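Nitrogenase molybdenum-iron protein beta chain (Clostridium pasteurianum, PDB 4WES) forms, with the alpha chain, the molybdenum-iron component of nitrogenase, sharing an [8Fe-7S] cluster with it, and serves the reduction of dinitrogen to ammonium. Local coordinates at residues R53-R58 against P412-Y417; H59-A64 against G418-P423. All blocks are in the same frame, centred on the assembly; numbering follows the deposited sequence.

Interaction 1: residues R53-R58 against P412-Y417; sequences RTVLSR and PIMDRY
Val55 meets Pro412 through a single methyl group, CG2, which lies 3.8 Å from CB of the proline ring and almost as close to its CG. The two side chains cross at about a right angle, and Val55 CG2 also brushes Met414 SD at 4.1 Å. With CG2 anti to the backbone N of Val55, this branch is the one carried to the loop. One turn on, Arg58 makes the broader contact. Its CB packs 3.7 Å from Met414 SD, and CD passes the same sulfur at 4.0 Å, so aliphatic arginine carbons rather than the guanidinium face the thioether. From there the arginine runs on extended and its end leaves the loop; the guanidinium settles with one face over Thr54 CG2. The Arg58 side chain lies about 5 Å from the bound homocitrate. The backbone joins in as well: Arg58 O, in the last turn of the helix, takes a CA-H...O contact from Met414 at 3.3 Å (CA to O), and Lys61 NZ hydrogen-bonds both Arg58 O and Met414 O. No conventional hydrogen bond links the two segments directly. The result is a helix end packed on a loop that enters with a cis peptide before Pro412. Helix 46-60, which also carries the cluster ligand Cys48, is backed by helix 24-33 through Val26, while the loop follows strand 406-408 and runs toward helix 426-448.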
loop_
_atom_site.group_PDB
_atom_site.type_symbol
_atom_site.label_atom_id
_atom_site.label_comp_id
_atom_site.label_asym_id
_atom_site.label_seq_id
_atom_site.Cartn_x
_atom_site.Cartn_y
_atom_site.Cartn_z
ATOM N N ARG B 53 -15.720 -23.582 3.658
ATOM C CA ARG B 53 -16.451 -22.362 4.002
ATOM C C ARG B 53 -15.559 -21.367 4.704
ATOM O O ARG B 53 -15.606 -20.162 4.479
ATOM C CB ARG B 53 -17.638 -22.702 4.926
ATOM C CG ARG B 53 -18.750 -23.490 4.224
ATOM C CD ARG B 53 -19.829 -23.873 5.219
ATOM N NE ARG B 53 -20.494 -22.660 5.700
ATOM C CZ ARG B 53 -21.085 -22.514 6.870
ATOM N NH1 ARG B 53 -21.213 -23.520 7.705
ATOM N NH2 ARG B 53 -21.561 -21.319 7.198
ATOM N N THR B 54 -14.730 -21.876 5.627
ATOM C CA THR B 54 -13.872 -21.025 6.438
ATOM C C THR B 54 -12.888 -20.242 5.626
ATOM O O THR B 54 -12.672 -19.038 5.874
ATOM C CB THR B 54 -13.178 -21.873 7.533
ATOM O OG1 THR B 54 -14.180 -22.315 8.465
ATOM C CG2 THR B 54 -12.113 -21.112 8.271
ATOM N N VAL B 55 -12.212 -20.893 4.672
ATOM C CA VAL B 55 -11.184 -20.170 3.918
ATOM C C VAL B 55 -11.839 -19.038 3.110
ATOM O O VAL B 55 -11.270 -17.968 2.956
ATOM C CB VAL B 55 -10.303 -21.100 3.070
ATOM C CG1 VAL B 55 -11.070 -21.711 1.926
ATOM C CG2 VAL B 55 -9.072 -20.367 2.564
ATOM N N LEU B 56 -13.031 -19.289 2.560
ATOM C CA LEU B 56 -13.734 -18.236 1.838
ATOM C C LEU B 56 -14.062 -17.050 2.748
ATOM O O LEU B 56 -13.891 -15.897 2.318
ATOM C CB LEU B 56 -14.981 -18.808 1.187
ATOM C CG LEU B 56 -14.732 -19.807 0.042
ATOM C CD1 LEU B 56 -16.038 -20.446 -0.401
ATOM C CD2 LEU B 56 -14.046 -19.138 -1.151
ATOM N N SER B 57 -14.529 -17.304 3.969
ATOM C CA SER B 57 -14.796 -16.196 4.881
ATOM C C SER B 57 -13.517 -15.475 5.292
ATOM O O SER B 57 -13.532 -14.240 5.452
ATOM C CB SER B 57 -15.533 -16.666 6.121
ATOM O OG SER B 57 -16.864 -17.042 5.824
ATOM N N ARG B 58 -12.417 -16.210 5.480
ATOM C CA ARG B 58 -11.153 -15.552 5.840
ATOM C C ARG B 58 -10.611 -14.650 4.735
ATOM O O ARG B 58 -9.965 -13.632 5.013
ATOM C CB ARG B 58 -10.102 -16.615 6.229
ATOM C CG ARG B 58 -10.391 -17.273 7.534
ATOM C CD ARG B 58 -9.443 -18.464 7.789
ATOM N NE ARG B 58 -9.585 -18.962 9.161
ATOM C CZ ARG B 58 -9.198 -20.175 9.558
ATOM N NH1 ARG B 58 -8.527 -20.974 8.727
ATOM N NH2 ARG B 58 -9.475 -20.557 10.790
ATOM N N PRO B 412 -5.493 -17.966 -1.015
ATOM C CA PRO B 412 -6.289 -16.989 -0.267
ATOM C C PRO B 412 -5.446 -15.826 0.253
ATOM O O PRO B 412 -4.290 -16.011 0.636
ATOM C CB PRO B 412 -6.840 -17.826 0.894
ATOM C CG PRO B 412 -5.802 -18.818 1.146
ATOM C CD PRO B 412 -5.106 -19.108 -0.160
ATOM N N ILE B 413 -6.073 -14.646 0.271
ATOM C CA ILE B 413 -5.519 -13.454 0.904
ATOM C C ILE B 413 -6.404 -13.223 2.119
ATOM O O ILE B 413 -7.569 -12.837 1.970
ATOM C CB ILE B 413 -5.523 -12.233 -0.030
ATOM C CG1 ILE B 413 -4.711 -12.507 -1.310
ATOM C CG2 ILE B 413 -4.999 -11.038 0.712
ATOM C CD1 ILE B 413 -4.919 -11.435 -2.358
ATOM N N MET B 414 -5.854 -13.484 3.309
ATOM C CA MET B 414 -6.662 -13.607 4.531
ATOM C C MET B 414 -6.267 -12.573 5.584
ATOM O O MET B 414 -6.777 -12.665 6.700
ATOM C CB MET B 414 -6.520 -15.005 5.136
ATOM C CG MET B 414 -6.972 -16.083 4.162
ATOM S SD MET B 414 -6.902 -17.749 4.808
ATOM C CE MET B 414 -5.138 -18.030 4.908
ATOM N N ASP B 415 -5.426 -11.613 5.225
ATOM C CA ASP B 415 -4.825 -10.759 6.224
ATOM C C ASP B 415 -4.918 -9.277 5.909
ATOM O O ASP B 415 -4.257 -8.494 6.574
ATOM C CB ASP B 415 -3.371 -11.176 6.514
ATOM C CG ASP B 415 -2.465 -11.218 5.292
ATOM O OD1 ASP B 415 -2.967 -11.221 4.133
ATOM O OD2 ASP B 415 -1.234 -11.231 5.518
ATOM N N ARG B 416 -5.762 -8.908 4.945
ATOM C CA ARG B 416 -5.941 -7.475 4.652
ATOM C C ARG B 416 -7.431 -7.216 4.358
ATOM O O ARG B 416 -8.186 -8.136 4.029
ATOM C CB ARG B 416 -5.074 -7.006 3.513
ATOM C CG ARG B 416 -3.565 -7.013 3.798
ATOM C CD ARG B 416 -3.175 -5.992 4.876
ATOM N NE ARG B 416 -1.741 -5.862 5.103
ATOM C CZ ARG B 416 -1.044 -6.637 5.925
ATOM N NH1 ARG B 416 -1.574 -7.654 6.565
ATOM N NH2 ARG B 416 0.253 -6.407 6.119
ATOM N N TYR B 417 -7.805 -5.966 4.442
ATOM C CA TYR B 417 -9.220 -5.569 4.332
ATOM C C TYR B 417 -9.427 -4.717 3.107
ATOM O O TYR B 417 -8.816 -3.676 2.930
ATOM C CB TYR B 417 -9.652 -4.799 5.575
ATOM C CG TYR B 417 -9.700 -5.743 6.749
ATOM C CD1 TYR B 417 -10.855 -6.358 7.109
ATOM C CD2 TYR B 417 -8.556 -6.050 7.500
ATOM C CE1 TYR B 417 -10.943 -7.254 8.131
ATOM C CE2 TYR B 417 -8.616 -6.977 8.515
ATOM C CZ TYR B 417 -9.794 -7.582 8.856
ATOM O OH TYR B 417 -9.917 -8.492 9.877
#

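Interaction 2: residues H59-A64 against G418-P423; sequences HFKEPA and GHYYNP. With FE2 (Fe (II) ion), chain J.
Phe60 O accepts a hydrogen bond from water 1 at 2.8 Å, and the same oxygen packs 3.4 Å above the plane of the Tyr420 ring, offset toward the rim. Gly418 CA lies over the opposite face of that ring. Tyr420 CB, in turn, rests near the plane of the Phe60 ring at its edge, 3.8 Å from CD1, as the two side chains slide past each other in opposite directions. Water 1 also binds the iron(II) ion, to which the segment itself gives Lys61 O (2.1 Å from the iron) and Glu62 OE2. Water 2 lies across the metal from water 1, and Asp301 and Asp305 of the second beta subunit complete six ligands, making this a mononuclear metal site that joins the two subunits. Lys61, the first residue past helix 46-60, leaves helical geometry with positive phi (53°), and its carbonyl binds the ion. Packed on this helix end, residues 419-421 form a 3-10 turn, entered through Gly418. His419 CG lies between its own backbone N and carbonyl carbon (chi1 64°), and the imidazole edge is turned to the face of His59, CE1 approaching it with the planes at 83°. His419 NE2 gives a weak hydrogen bond to His59 O at 3.1 Å and another weak one to Ile413 O, while His59 ND1 pairs with Ile413 N.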
loop_
_atom_site.group_PDB
_atom_site.type_symbol
_atom_site.label_atom_id
_atom_site.label_comp_id
_atom_site.label_asym_id
_atom_site.label_seq_id
_atom_site.Cartn_x
_atom_site.Cartn_y
_atom_site.Cartn_z
ATOM N N HIS B 59 -10.821 -15.048 3.477
ATOM C CA HIS B 59 -10.373 -14.290 2.319
ATOM C C HIS B 59 -11.265 -13.068 2.096
ATOM O O HIS B 59 -10.775 -11.957 1.937
ATOM C CB HIS B 59 -10.351 -15.223 1.087
ATOM C CG HIS B 59 -9.992 -14.546 -0.192
ATOM N ND1 HIS B 59 -8.735 -14.594 -0.739
ATOM C CD2 HIS B 59 -10.780 -13.906 -1.080
ATOM C CE1 HIS B 59 -8.762 -13.962 -1.891
ATOM N NE2 HIS B 59 -9.985 -13.540 -2.119
ATOM N N PHE B 60 -12.575 -13.277 2.037
ATOM C CA PHE B 60 -13.510 -12.218 1.633
ATOM C C PHE B 60 -14.048 -11.396 2.797
ATOM O O PHE B 60 -14.667 -10.350 2.539
ATOM C CB PHE B 60 -14.678 -12.841 0.861
ATOM C CG PHE B 60 -14.299 -13.286 -0.513
ATOM C CD1 PHE B 60 -13.991 -12.345 -1.485
ATOM C CD2 PHE B 60 -14.244 -14.636 -0.861
ATOM C CE1 PHE B 60 -13.590 -12.732 -2.756
ATOM C CE2 PHE B 60 -13.856 -15.019 -2.138
ATOM C CZ PHE B 60 -13.519 -14.057 -3.081
ATOM N N LYS B 61 -13.869 -11.848 4.032
ATOM C CA LYS B 61 -14.496 -11.223 5.195
ATOM C C LYS B 61 -16.005 -11.125 4.940
ATOM O O LYS B 61 -16.630 -10.089 5.169
ATOM C CB LYS B 61 -13.873 -9.866 5.553
ATOM C CG LYS B 61 -12.354 -9.890 5.640
ATOM C CD LYS B 61 -11.763 -10.935 6.558
ATOM C CE LYS B 61 -10.266 -10.720 6.732
ATOM N NZ LYS B 61 -9.620 -11.957 7.304
ATOM N N GLU B 62 -16.579 -12.250 4.527
ATOM C CA GLU B 62 -18.001 -12.373 4.181
ATOM C C GLU B 62 -18.491 -13.718 4.641
ATOM O O GLU B 62 -17.696 -14.664 4.759
ATOM C CB GLU B 62 -18.233 -12.282 2.674
ATOM C CG GLU B 62 -18.005 -10.910 2.039
ATOM C CD GLU B 62 -19.105 -9.961 2.462
ATOM O OE1 GLU B 62 -20.181 -9.983 1.789
ATOM O OE2 GLU B 62 -18.925 -9.176 3.437
ATOM N N PRO B 63 -19.816 -13.875 4.815
ATOM C CA PRO B 63 -20.373 -15.205 4.966
ATOM C C PRO B 63 -20.049 -16.068 3.738
ATOM O O PRO B 63 -19.892 -15.540 2.633
ATOM C CB PRO B 63 -21.898 -14.939 5.018
ATOM C CG PRO B 63 -21.999 -13.515 5.464
ATOM C CD PRO B 63 -20.851 -12.838 4.770
ATOM N N ALA B 64 -20.038 -17.369 3.940
ATOM C CA ALA B 64 -19.906 -18.329 2.826
ATOM C C ALA B 64 -20.667 -19.571 3.219
ATOM O O ALA B 64 -20.162 -20.393 4.006
ATOM C CB ALA B 64 -18.446 -18.637 2.512
ATOM N N GLY B 418 -10.365 -5.142 2.254
ATOM C CA GLY B 418 -10.748 -4.395 1.071
ATOM C C GLY B 418 -10.110 -4.818 -0.225
ATOM O O GLY B 418 -10.472 -4.297 -1.299
ATOM N N HIS B 419 -9.189 -5.778 -0.182
ATOM C CA HIS B 419 -8.468 -6.196 -1.376
ATOM C C HIS B 419 -9.437 -6.740 -2.417
ATOM O O HIS B 419 -9.206 -6.585 -3.618
ATOM C CB HIS B 419 -7.374 -7.215 -1.042
ATOM C CG HIS B 419 -7.874 -8.504 -0.489
ATOM N ND1 HIS B 419 -8.287 -9.527 -1.302
ATOM C CD2 HIS B 419 -8.038 -8.939 0.786
ATOM C CE1 HIS B 419 -8.692 -10.538 -0.555
ATOM N NE2 HIS B 419 -8.551 -10.211 0.712
ATOM N N TYR B 420 -10.520 -7.332 -1.942
ATOM C CA TYR B 420 -11.509 -7.983 -2.783
ATOM C C TYR B 420 -12.407 -6.986 -3.529
ATOM O O TYR B 420 -13.222 -7.397 -4.344
ATOM C CB TYR B 420 -12.360 -8.998 -1.960
ATOM C CG TYR B 420 -12.560 -8.506 -0.565
ATOM C CD1 TYR B 420 -11.750 -8.987 0.461
ATOM C CD2 TYR B 420 -13.482 -7.510 -0.245
ATOM C CE1 TYR B 420 -11.820 -8.473 1.734
ATOM C CE2 TYR B 420 -13.575 -7.003 1.026
ATOM C CZ TYR B 420 -12.731 -7.468 2.023
ATOM O OH TYR B 420 -12.729 -6.935 3.277
ATOM N N TYR B 421 -12.222 -5.686 -3.295
ATOM C CA TYR B 421 -12.878 -4.667 -4.081
ATOM C C TYR B 421 -12.019 -4.196 -5.266
ATOM O O TYR B 421 -12.489 -3.388 -6.041
ATOM C CB TYR B 421 -13.284 -3.480 -3.188
ATOM C CG TYR B 421 -14.251 -3.839 -2.057
ATOM C CD1 TYR B 421 -15.442 -4.564 -2.255
ATOM C CD2 TYR B 421 -13.969 -3.459 -0.795
ATOM C CE1 TYR B 421 -16.270 -4.882 -1.187
ATOM C CE2 TYR B 421 -14.803 -3.742 0.261
ATOM C CZ TYR B 421 -15.930 -4.490 0.084
ATOM O OH TYR B 421 -16.731 -4.815 1.224
ATOM N N ASN B 422 -10.769 -4.685 -5.377
ATOM C CA ASN B 422 -9.908 -4.215 -6.459
ATOM C C ASN B 422 -9.645 -5.295 -7.488
ATOM O O ASN B 422 -9.216 -6.407 -7.191
ATOM C CB ASN B 422 -8.575 -3.576 -6.015
ATOM C CG ASN B 422 -8.355 -3.599 -4.517
ATOM O OD1 ASN B 422 -7.322 -4.083 -4.048
ATOM N ND2 ASN B 422 -9.296 -3.036 -3.761
ATOM N N PRO B 423 -9.898 -4.950 -8.764
ATOM C CA PRO B 423 -9.608 -5.917 -9.793
ATOM C C PRO B 423 -8.111 -5.992 -10.056
ATOM O O PRO B 423 -7.401 -4.994 -9.838
ATOM C CB PRO B 423 -10.308 -5.328 -11.029
ATOM C CG PRO B 423 -10.251 -3.848 -10.810
ATOM C CD PRO B 423 -10.438 -3.695 -9.308
HETATM FE FE FE2 J . -17.549 -8.299 4.655
HETATM O O HOH W 1 -16.243 -8.139 2.986
HETATM O O HOH W 2 -18.891 -8.509 6.215
#

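From the N terminus the chain leaves strand 38-43, runs through helix 46-60 and its exit turn, and meets the loop before helix 426-448 only after the rest of that first parallel sheet and two more parallel sheets. Interactions 1 and 2 each close a circuit with 353 residues between their segments. Their segments alternate along the chain, so the circuits cross rather than nest. With centres 8 Å apart, they form one continuous seam, tying the first sheet's helix 46-60 to the loop that follows strand 406-408 of the last sheet. Interaction 1 lies on the homocitrate and cluster side; interaction 2 continues to the iron(II) ion shared with the second beta subunit.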